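PDB 2Q18: 2-dehydro-3-deoxy-D-arabinonate dehydratase, which catalyses the dehydration of 2-dehydro-3-deoxy-D-arabinonate to 2,5-dioxopentanoate, a step in the pentose oxidation pathway that leads from D-arabinonate to 2-oxoglutarate. Local coordinates for residues M1-R9 with Y15-L26; E143-S152 with I246-T256. All coordinates share one frame; numbering follows the deposited sequence.

Contact 1 (M1-R9 with Y15-L26); sequences MKLFRVVKR and YAILDNSTIIRL
The F4 ring lies over the CB of Y15, whose methylene carbon sits 3.8 Å from the F4 ring centroid and only 24° off the ring normal, a CH-pi contact made over the face. CB is displaced toward the rim, so the F4 ring atom nearest to Y15 CB is CZ, at 3.4 Å. The torsion of F4 sets this up: with CG held between backbone N and carbonyl carbon (chi1 63°), the ring leans across the strand boundary. The two rings are tilted by 26° but slid so far apart that they scarcely overlap, and the edge of the Y15 ring meets V6, whose CG2 lies in the ring plane 3.8 Å from Y15 CE2. These side chains project from an antiparallel hairpin, strand 2-8 with strand 11-17. F4 and Y15 form a hydrogen-bonded pair, with Y15 N to F4 O at 2.9 Å and almost straight, and K2 pairs with I17 in the same way. L3 and A16 between them are a non-hydrogen-bonded pair. On their face of the sheet, the small A16 leaves room for M1, whose CG comes to 3.6 Å from A16 CB, while the L3 and L26 side chains cross at about a right angle, their CD1 atoms 3.7 Å apart. F4 suits the other face, which it shares with Y15 and I17, because Y53 and L56 of helix 53-59 pack on its ring. Y15 can be a tyrosine there since its hydroxyl reaches past the apolar cluster to a water shared with K8 NZ (Y15 OH to water 3.0 Å) and to D46 of the second subunit.

Contact 2 (E143-S152 with I246-T256); sequences EPELAVVLDS and IPDGTILTTGT
Strands 144-150 and 250-253 pair antiparallel at the core of the FAH fold, and one end of the pair carries two magnesium-binding glutamates, E143 and E145, beside the substrate-binding T256. E145 OE2 accepts two bonds from opposite faces of its carboxylate: T253 OG1 at 2.5 Å, on the anti side, and G255 N at 3.0 Å, from well above the plane. T253 offers its hydroxyl because OG1 stands anti to the backbone N (chi1 -173°), and G255 has backbone angles at which a side chain would jam against the preceding carbonyl. A glutamine in place of E145 could still offer an oxygen to T253 OG1 and G255 N, but would probably leave the magnesium site short of one negative charge. L146 O is likewise held twice, by T254 N and by T254 OG1 at 2.6 Å, while T256 OG1 binds P144 O at 2.8 Å and its CG2 packs on E143 CB. Further along, V148 and L252 form a hydrogen-bonded pair with side chains side by side, V148 CG2 lying 3.9 Å from L252 CB; branched and apolar, they suit a buried sheet. At the far end G249 and T250 both face L150 in a G1 beta bulge, with G249 N 2.7 Å from L150 O, and D248 OD1 takes S152 N nearly along its C-O axis. Two donors from opposite faces restrain the rotation of the E145 carboxylate, consistent with presenting it to the metal in a set orientation.

Overall arrangement
The two contacts come in series along the chain: contact 1 closes within the first 26 residues, and contact 2 joins strands separated by more than ninety residues. Their centres are about 21 Å apart and their nearest atoms about 8 Å, without touching. Paired strands connect them: strand 2-8 pairs with strand 188-195, which pairs with strand 156-167, the neighbour of strand 140-150 in contact 2. Contact 1 lies about 19 Å from the chain centre, where the amino-terminal hairpin meets a second subunit; contact 2, about 7 Å from it, carries metal- and substrate-binding residues. That interface thus lies apart from the metal site, although I246, at the other end of contact 2, packs on R123 of a third subunit.

Contact 1 (M1-R9 with Y15-L26)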
loop_
_atom_site.group_PDB
_atom_site.type_symbol
_atom_site.label_atom_id
_atom_site.label_comp_id
_atom_site.label_asym_id
_atom_site.label_seq_id
_atom_site.Cartn_x
_atom_site.Cartn_y
_atom_site.Cartn_z
ATOM N N MET A 1 22.859 15.816 -15.376
ATOM C CA MET A 1 22.085 14.549 -15.489
ATOM C C MET A 1 20.893 14.747 -16.429
ATOM O O MET A 1 20.235 15.786 -16.399
ATOM C CB MET A 1 21.639 14.092 -14.091
ATOM C CG MET A 1 20.500 13.081 -14.033
ATOM S SD MET A 1 20.307 12.400 -12.365
ATOM C CE MET A 1 19.075 13.504 -11.682
ATOM N N LYS A 2 20.641 13.758 -17.280
ATOM C CA LYS A 2 19.459 13.772 -18.134
ATOM C C LYS A 2 18.628 12.527 -17.850
ATOM O O LYS A 2 19.066 11.395 -18.066
ATOM C CB LYS A 2 19.834 13.889 -19.615
ATOM C CG LYS A 2 20.649 15.135 -19.926
ATOM C CD LYS A 2 20.928 15.301 -21.407
ATOM C CE LYS A 2 21.763 16.557 -21.636
ATOM N NZ LYS A 2 22.039 16.793 -23.075
ATOM N N LEU A 3 17.420 12.761 -17.357
ATOM C CA LEU A 3 16.584 11.708 -16.815
ATOM C C LEU A 3 15.520 11.274 -17.817
ATOM O O LEU A 3 14.825 12.108 -18.395
ATOM C CB LEU A 3 15.946 12.223 -15.521
ATOM C CG LEU A 3 15.011 11.363 -14.685
ATOM C CD1 LEU A 3 15.206 11.708 -13.213
ATOM C CD2 LEU A 3 13.575 11.627 -15.111
ATOM N N PHE A 4 15.405 9.966 -18.017
ATOM C CA PHE A 4 14.333 9.408 -18.833
ATOM C C PHE A 4 13.669 8.223 -18.139
ATOM O O PHE A 4 14.164 7.730 -17.125
ATOM C CB PHE A 4 14.808 9.064 -20.262
ATOM C CG PHE A 4 15.878 7.995 -20.339
ATOM C CD1 PHE A 4 17.217 8.303 -20.102
ATOM C CD2 PHE A 4 15.547 6.691 -20.707
ATOM C CE1 PHE A 4 18.210 7.323 -20.195
ATOM C CE2 PHE A 4 16.532 5.703 -20.810
ATOM C CZ PHE A 4 17.865 6.020 -20.552
ATOM N N ARG A 5 12.536 7.789 -18.679
ATOM C CA ARG A 5 11.782 6.694 -18.087
ATOM C C ARG A 5 11.226 5.798 -19.182
ATOM O O ARG A 5 10.807 6.275 -20.246
ATOM C CB ARG A 5 10.653 7.237 -17.193
ATOM C CG ARG A 5 9.946 6.186 -16.321
ATOM C CD ARG A 5 8.945 6.832 -15.357
ATOM N NE ARG A 5 7.882 7.550 -16.061
ATOM C CZ ARG A 5 6.705 7.868 -15.533
ATOM N NH1 ARG A 5 6.417 7.540 -14.278
ATOM N NH2 ARG A 5 5.810 8.520 -16.262
ATOM N N VAL A 6 11.248 4.496 -18.918
ATOM C CA VAL A 6 10.654 3.512 -19.812
ATOM C C VAL A 6 9.530 2.781 -19.095
ATOM O O VAL A 6 9.512 2.703 -17.860
ATOM C CB VAL A 6 11.699 2.475 -20.344
ATOM C CG1 VAL A 6 12.891 3.182 -20.987
ATOM C CG2 VAL A 6 12.170 1.525 -19.230
ATOM N N VAL A 7 8.589 2.262 -19.876
ATOM C CA VAL A 7 7.596 1.329 -19.370
ATOM C C VAL A 7 7.969 -0.064 -19.891
ATOM O O VAL A 7 8.333 -0.229 -21.060
ATOM C CB VAL A 7 6.135 1.763 -19.726
ATOM C CG1 VAL A 7 5.910 1.818 -21.244
ATOM C CG2 VAL A 7 5.105 0.857 -19.048
ATOM N N LYS A 8 7.918 -1.050 -19.000
ATOM C CA LYS A 8 8.374 -2.403 -19.289
ATOM C C LYS A 8 7.431 -3.371 -18.591
ATOM O O LYS A 8 7.321 -3.363 -17.362
ATOM C CB LYS A 8 9.805 -2.585 -18.771
ATOM C CG LYS A 8 10.402 -3.975 -18.956
ATOM C CD LYS A 8 11.715 -4.077 -18.196
ATOM C CE LYS A 8 12.546 -5.262 -18.637
ATOM N NZ LYS A 8 13.856 -5.261 -17.925
ATOM N N ARG A 9 6.737 -4.185 -19.386
ATOM C CA ARG A 9 5.765 -5.153 -18.873
ATOM C C ARG A 9 4.816 -4.515 -17.849
ATOM O O ARG A 9 4.490 -5.119 -16.825
ATOM C CB ARG A 9 6.482 -6.369 -18.269
ATOM C CG ARG A 9 7.553 -6.991 -19.175
ATOM C CD ARG A 9 8.355 -8.046 -18.426
ATOM N NE ARG A 9 7.482 -9.081 -17.871
ATOM C CZ ARG A 9 7.283 -10.277 -18.422
ATOM N NH1 ARG A 9 6.456 -11.139 -17.841
ATOM N NH2 ARG A 9 7.915 -10.616 -19.543
ATOM N N TYR A 15 15.938 6.025 -15.615
ATOM C CA TYR A 15 17.363 6.036 -15.882
ATOM C C TYR A 15 17.849 7.467 -15.998
ATOM O O TYR A 15 17.087 8.368 -16.355
ATOM C CB TYR A 15 17.690 5.302 -17.186
ATOM C CG TYR A 15 17.272 3.856 -17.247
ATOM C CD1 TYR A 15 18.097 2.849 -16.747
ATOM C CD2 TYR A 15 16.061 3.488 -17.835
ATOM C CE1 TYR A 15 17.718 1.510 -16.818
ATOM C CE2 TYR A 15 15.675 2.162 -17.907
ATOM C CZ TYR A 15 16.510 1.175 -17.401
ATOM O OH TYR A 15 16.123 -0.146 -17.469
ATOM N N ALA A 16 19.126 7.663 -15.693
ATOM C CA ALA A 16 19.781 8.944 -15.890
ATOM C C ALA A 16 20.996 8.740 -16.784
ATOM O O ALA A 16 21.788 7.819 -16.564
ATOM C CB ALA A 16 20.200 9.530 -14.563
ATOM N N ILE A 17 21.131 9.583 -17.803
ATOM C CA ILE A 17 22.359 9.603 -18.593
ATOM C C ILE A 17 23.233 10.775 -18.153
ATOM O O ILE A 17 22.774 11.915 -18.074
ATOM C CB ILE A 17 22.119 9.558 -20.143
ATOM C CG1 ILE A 17 23.449 9.725 -20.899
ATOM C CG2 ILE A 17 21.095 10.594 -20.593
ATOM C CD1 ILE A 17 23.495 9.059 -22.270
ATOM N N LEU A 18 24.483 10.459 -17.828
ATOM C CA LEU A 18 25.469 11.450 -17.416
ATOM C C LEU A 18 26.194 12.022 -18.634
ATOM O O LEU A 18 26.122 11.454 -19.730
ATOM C CB LEU A 18 26.461 10.820 -16.436
ATOM C CG LEU A 18 26.125 10.771 -14.938
ATOM C CD1 LEU A 18 24.640 10.534 -14.624
ATOM C CD2 LEU A 18 26.991 9.726 -14.250
ATOM N N ASP A 19 26.884 13.145 -18.442
ATOM C CA ASP A 19 27.586 13.833 -19.534
ATOM C C ASP A 19 28.599 12.948 -20.268
ATOM O O ASP A 19 28.783 13.092 -21.480
ATOM C CB ASP A 19 28.260 15.113 -19.023
ATOM C CG ASP A 19 27.266 16.238 -18.762
ATOM O OD1 ASP A 19 26.525 16.612 -19.699
ATOM O OD2 ASP A 19 27.235 16.758 -17.625
ATOM N N ASN A 20 29.239 12.031 -19.542
ATOM C CA ASN A 20 30.172 11.075 -20.153
ATOM C C ASN A 20 29.483 9.870 -20.818
ATOM O O ASN A 20 30.136 8.874 -21.149
ATOM C CB ASN A 20 31.231 10.614 -19.139
ATOM C CG ASN A 20 30.630 9.923 -17.924
ATOM O OD1 ASN A 20 29.447 9.578 -17.903
ATOM N ND2 ASN A 20 31.451 9.719 -16.900
ATOM N N SER A 21 28.164 9.975 -20.994
ATOM C CA SER A 21 27.344 8.960 -21.672
ATOM C C SER A 21 27.086 7.676 -20.864
ATOM O O SER A 21 26.469 6.737 -21.375
ATOM C CB SER A 21 27.908 8.628 -23.063
ATOM O OG SER A 21 28.006 9.800 -23.857
ATOM N N THR A 22 27.549 7.637 -19.615
ATOM C CA THR A 22 27.230 6.515 -18.729
ATOM C C THR A 22 25.778 6.614 -18.256
ATOM O O THR A 22 25.285 7.703 -17.939
ATOM C CB THR A 22 28.177 6.422 -17.507
ATOM O OG1 THR A 22 28.077 7.616 -16.726
ATOM C CG2 THR A 22 29.629 6.224 -17.946
ATOM N N ILE A 23 25.101 5.472 -18.222
ATOM C CA ILE A 23 23.692 5.418 -17.844
ATOM C C ILE A 23 23.514 4.755 -16.480
ATOM O O ILE A 23 24.047 3.667 -16.229
ATOM C CB ILE A 23 22.845 4.720 -18.934
ATOM C CG1 ILE A 23 22.926 5.525 -20.239
ATOM C CG2 ILE A 23 21.385 4.559 -18.490
ATOM C CD1 ILE A 23 22.437 4.795 -21.436
ATOM N N ILE A 24 22.771 5.433 -15.607
ATOM C CA ILE A 24 22.483 4.949 -14.261
ATOM C C ILE A 24 21.004 4.576 -14.119
ATOM O O ILE A 24 20.120 5.365 -14.460
ATOM C CB ILE A 24 22.865 6.007 -13.189
ATOM C CG1 ILE A 24 24.349 6.380 -13.310
ATOM C CG2 ILE A 24 22.550 5.498 -11.770
ATOM C CD1 ILE A 24 24.792 7.483 -12.359
ATOM N N ARG A 25 20.745 3.365 -13.636
ATOM C CA ARG A 25 19.395 2.962 -13.256
ATOM C C ARG A 25 19.103 3.507 -11.865
ATOM O O ARG A 25 19.830 3.212 -10.908
ATOM C CB ARG A 25 19.260 1.443 -13.270
ATOM C CG ARG A 25 17.927 0.936 -12.746
ATOM C CD ARG A 25 17.718 -0.496 -13.148
ATOM N NE ARG A 25 16.550 -1.075 -12.495
ATOM C CZ ARG A 25 15.928 -2.171 -12.916
ATOM N NH1 ARG A 25 16.353 -2.811 -14.005
ATOM N NH2 ARG A 25 14.875 -2.626 -12.253
ATOM N N LEU A 26 18.037 4.298 -11.761
ATOM C CA LEU A 26 17.710 5.002 -10.525
ATOM C C LEU A 26 17.058 4.107 -9.482
ATOM O O LEU A 26 16.216 3.267 -9.808
ATOM C CB LEU A 26 16.801 6.202 -10.816
ATOM C CG LEU A 26 17.334 7.299 -11.744
ATOM C CD1 LEU A 26 16.382 8.483 -11.739
ATOM C CD2 LEU A 26 18.728 7.740 -11.338
HETATM O O HOH W 1 15.230 -2.768 -18.633
#

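Contact 2 (E143-S152 with I246-T256)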
loop_
_atom_site.group_PDB
_atom_site.type_symbol
_atom_site.label_atom_id
_atom_site.label_comp_id
_atom_site.label_asym_id
_atom_site.label_seq_id
_atom_site.Cartn_x
_atom_site.Cartn_y
_atom_site.Cartn_z
ATOM N N GLU A 143 2.290 23.990 -29.787
ATOM C CA GLU A 143 3.007 25.152 -29.288
ATOM C C GLU A 143 4.285 24.677 -28.599
ATOM O O GLU A 143 4.234 24.140 -27.489
ATOM C CB GLU A 143 2.112 26.000 -28.376
ATOM C CG GLU A 143 0.817 26.462 -29.062
ATOM C CD GLU A 143 -0.020 27.437 -28.234
ATOM O OE1 GLU A 143 -0.994 27.988 -28.790
ATOM O OE2 GLU A 143 0.283 27.651 -27.036
ATOM N N PRO A 144 5.431 24.821 -29.293
ATOM C CA PRO A 144 6.745 24.372 -28.837
ATOM C C PRO A 144 7.330 25.290 -27.772
ATOM O O PRO A 144 7.498 26.490 -28.007
ATOM C CB PRO A 144 7.591 24.435 -30.111
ATOM C CG PRO A 144 6.972 25.531 -30.904
ATOM C CD PRO A 144 5.500 25.442 -30.631
ATOM N N GLU A 145 7.648 24.722 -26.611
ATOM C CA GLU A 145 8.011 25.534 -25.452
ATOM C C GLU A 145 9.088 24.890 -24.596
ATOM O O GLU A 145 9.184 23.666 -24.511
ATOM C CB GLU A 145 6.776 25.813 -24.582
ATOM C CG GLU A 145 5.489 26.062 -25.365
ATOM C CD GLU A 145 4.386 26.710 -24.549
ATOM O OE1 GLU A 145 3.444 27.244 -25.171
ATOM O OE2 GLU A 145 4.452 26.698 -23.299
ATOM N N LEU A 146 9.904 25.733 -23.975
ATOM C CA LEU A 146 10.738 25.309 -22.864
ATOM C C LEU A 146 9.826 25.190 -21.641
ATOM O O LEU A 146 8.997 26.066 -21.390
ATOM C CB LEU A 146 11.854 26.328 -22.604
ATOM C CG LEU A 146 12.870 25.987 -21.508
ATOM C CD1 LEU A 146 13.741 24.804 -21.931
ATOM C CD2 LEU A 146 13.736 27.194 -21.168
ATOM N N ALA A 147 9.969 24.096 -20.901
ATOM C CA ALA A 147 9.199 23.892 -19.682
ATOM C C ALA A 147 10.138 23.599 -18.519
ATOM O O ALA A 147 11.231 23.069 -18.720
ATOM C CB ALA A 147 8.198 22.761 -19.863
ATOM N N VAL A 148 9.711 23.965 -17.312
ATOM C CA VAL A 148 10.492 23.703 -16.099
ATOM C C VAL A 148 9.766 22.743 -15.159
ATOM O O VAL A 148 8.542 22.808 -15.014
ATOM C CB VAL A 148 10.856 25.007 -15.329
ATOM C CG1 VAL A 148 11.925 25.794 -16.078
ATOM C CG2 VAL A 148 9.622 25.873 -15.076
ATOM N N VAL A 149 10.531 21.849 -14.541
ATOM C CA VAL A 149 10.019 20.997 -13.472
ATOM C C VAL A 149 10.303 21.708 -12.144
ATOM O O VAL A 149 11.416 22.179 -11.910
ATOM C CB VAL A 149 10.661 19.584 -13.488
ATOM C CG1 VAL A 149 10.038 18.693 -12.416
ATOM C CG2 VAL A 149 10.509 18.923 -14.870
ATOM N N LEU A 150 9.290 21.769 -11.284
ATOM C CA LEU A 150 9.334 22.572 -10.058
ATOM C C LEU A 150 9.131 21.741 -8.796
ATOM O O LEU A 150 8.388 20.760 -8.815
ATOM C CB LEU A 150 8.222 23.624 -10.114
ATOM C CG LEU A 150 8.405 25.044 -10.659
ATOM C CD1 LEU A 150 9.631 25.248 -11.548
ATOM C CD2 LEU A 150 7.116 25.502 -11.345
ATOM N N ASP A 151 9.772 22.142 -7.697
ATOM C CA ASP A 151 9.375 21.637 -6.378
ATOM C C ASP A 151 8.276 22.532 -5.790
ATOM O O ASP A 151 7.877 23.519 -6.421
ATOM C CB ASP A 151 10.578 21.433 -5.425
ATOM C CG ASP A 151 11.175 22.743 -4.882
ATOM O OD1 ASP A 151 10.567 23.830 -4.998
ATOM O OD2 ASP A 151 12.284 22.669 -4.309
ATOM N N SER A 152 7.790 22.192 -4.598
ATOM C CA SER A 152 6.674 22.927 -3.982
ATOM C C SER A 152 6.993 24.385 -3.611
ATOM O O SER A 152 6.079 25.184 -3.422
ATOM C CB SER A 152 6.104 22.162 -2.777
ATOM O OG SER A 152 7.108 21.907 -1.815
ATOM N N ILE A 246 1.673 24.218 -5.141
ATOM C CA ILE A 246 1.908 23.243 -6.200
ATOM C C ILE A 246 2.712 22.069 -5.641
ATOM O O ILE A 246 3.577 22.264 -4.791
ATOM C CB ILE A 246 2.613 23.875 -7.435
ATOM C CG1 ILE A 246 3.918 24.570 -7.028
ATOM C CG2 ILE A 246 1.660 24.846 -8.154
ATOM C CD1 ILE A 246 4.921 24.746 -8.159
ATOM N N PRO A 247 2.404 20.840 -6.089
ATOM C CA PRO A 247 3.176 19.680 -5.639
ATOM C C PRO A 247 4.554 19.580 -6.287
ATOM O O PRO A 247 4.793 20.187 -7.337
ATOM C CB PRO A 247 2.300 18.493 -6.051
ATOM C CG PRO A 247 1.465 19.003 -7.169
ATOM C CD PRO A 247 1.289 20.468 -6.983
ATOM N N ASP A 248 5.453 18.823 -5.656
ATOM C CA ASP A 248 6.763 18.529 -6.235
ATOM C C ASP A 248 6.579 17.818 -7.579
ATOM O O ASP A 248 5.746 16.921 -7.698
ATOM C CB ASP A 248 7.589 17.643 -5.302
ATOM C CG ASP A 248 7.899 18.312 -3.970
ATOM O OD1 ASP A 248 8.135 19.542 -3.938
ATOM O OD2 ASP A 248 7.911 17.588 -2.957
ATOM N N GLY A 249 7.348 18.236 -8.582
ATOM C CA GLY A 249 7.258 17.640 -9.922
ATOM C C GLY A 249 6.273 18.341 -10.842
ATOM O O GLY A 249 6.063 17.906 -11.983
ATOM N N THR A 250 5.662 19.418 -10.347
ATOM C CA THR A 250 4.808 20.270 -11.173
ATOM C C THR A 250 5.607 20.777 -12.372
ATOM O O THR A 250 6.780 21.146 -12.237
ATOM C CB THR A 250 4.265 21.481 -10.377
ATOM O OG1 THR A 250 3.371 21.019 -9.362
ATOM C CG2 THR A 250 3.508 22.461 -11.279
ATOM N N ILE A 251 4.971 20.788 -13.539
ATOM C CA ILE A 251 5.599 21.359 -14.725
ATOM C C ILE A 251 4.938 22.675 -15.111
ATOM O O ILE A 251 3.712 22.773 -15.182
ATOM C CB ILE A 251 5.616 20.369 -15.922
ATOM C CG1 ILE A 251 6.518 19.172 -15.602
ATOM C CG2 ILE A 251 6.105 21.071 -17.198
ATOM C CD1 ILE A 251 6.488 18.060 -16.654
ATOM N N LEU A 252 5.770 23.687 -15.337
ATOM C CA LEU A 252 5.315 24.951 -15.895
ATOM C C LEU A 252 5.930 25.140 -17.274
ATOM O O LEU A 252 7.153 25.156 -17.422
ATOM C CB LEU A 252 5.688 26.130 -14.983
ATOM C CG LEU A 252 5.471 27.545 -15.539
ATOM C CD1 LEU A 252 3.988 27.876 -15.729
ATOM C CD2 LEU A 252 6.136 28.575 -14.640
ATOM N N THR A 253 5.073 25.280 -18.276
ATOM C CA THR A 253 5.530 25.526 -19.636
ATOM C C THR A 253 5.474 27.031 -19.939
ATOM O O THR A 253 4.503 27.711 -19.599
ATOM C CB THR A 253 4.792 24.630 -20.674
ATOM O OG1 THR A 253 5.385 24.797 -21.967
ATOM C CG2 THR A 253 3.293 24.925 -20.735
ATOM N N THR A 254 6.534 27.547 -20.554
ATOM C CA THR A 254 6.832 28.982 -20.491
ATOM C C THR A 254 6.390 29.855 -21.679
ATOM O O THR A 254 6.893 30.971 -21.853
ATOM C CB THR A 254 8.327 29.213 -20.194
ATOM O OG1 THR A 254 9.115 28.692 -21.269
ATOM C CG2 THR A 254 8.730 28.517 -18.888
ATOM N N GLY A 255 5.438 29.365 -22.471
ATOM C CA GLY A 255 4.936 30.105 -23.638
ATOM C C GLY A 255 5.663 29.760 -24.929
ATOM O O GLY A 255 6.697 29.087 -24.908
ATOM N N THR A 256 5.122 30.215 -26.059
ATOM C CA THR A 256 5.740 29.947 -27.364
ATOM C C THR A 256 5.891 31.195 -28.237
ATOM O O THR A 256 5.135 32.159 -28.099
ATOM C CB THR A 256 4.976 28.851 -28.161
ATOM O OG1 THR A 256 5.801 28.380 -29.231
ATOM C CG2 THR A 256 3.662 29.384 -28.737
HETATM O O HOH W 2 9.102 28.772 -24.101
HETATM O O HOH W 3 9.558 20.942 -1.617
#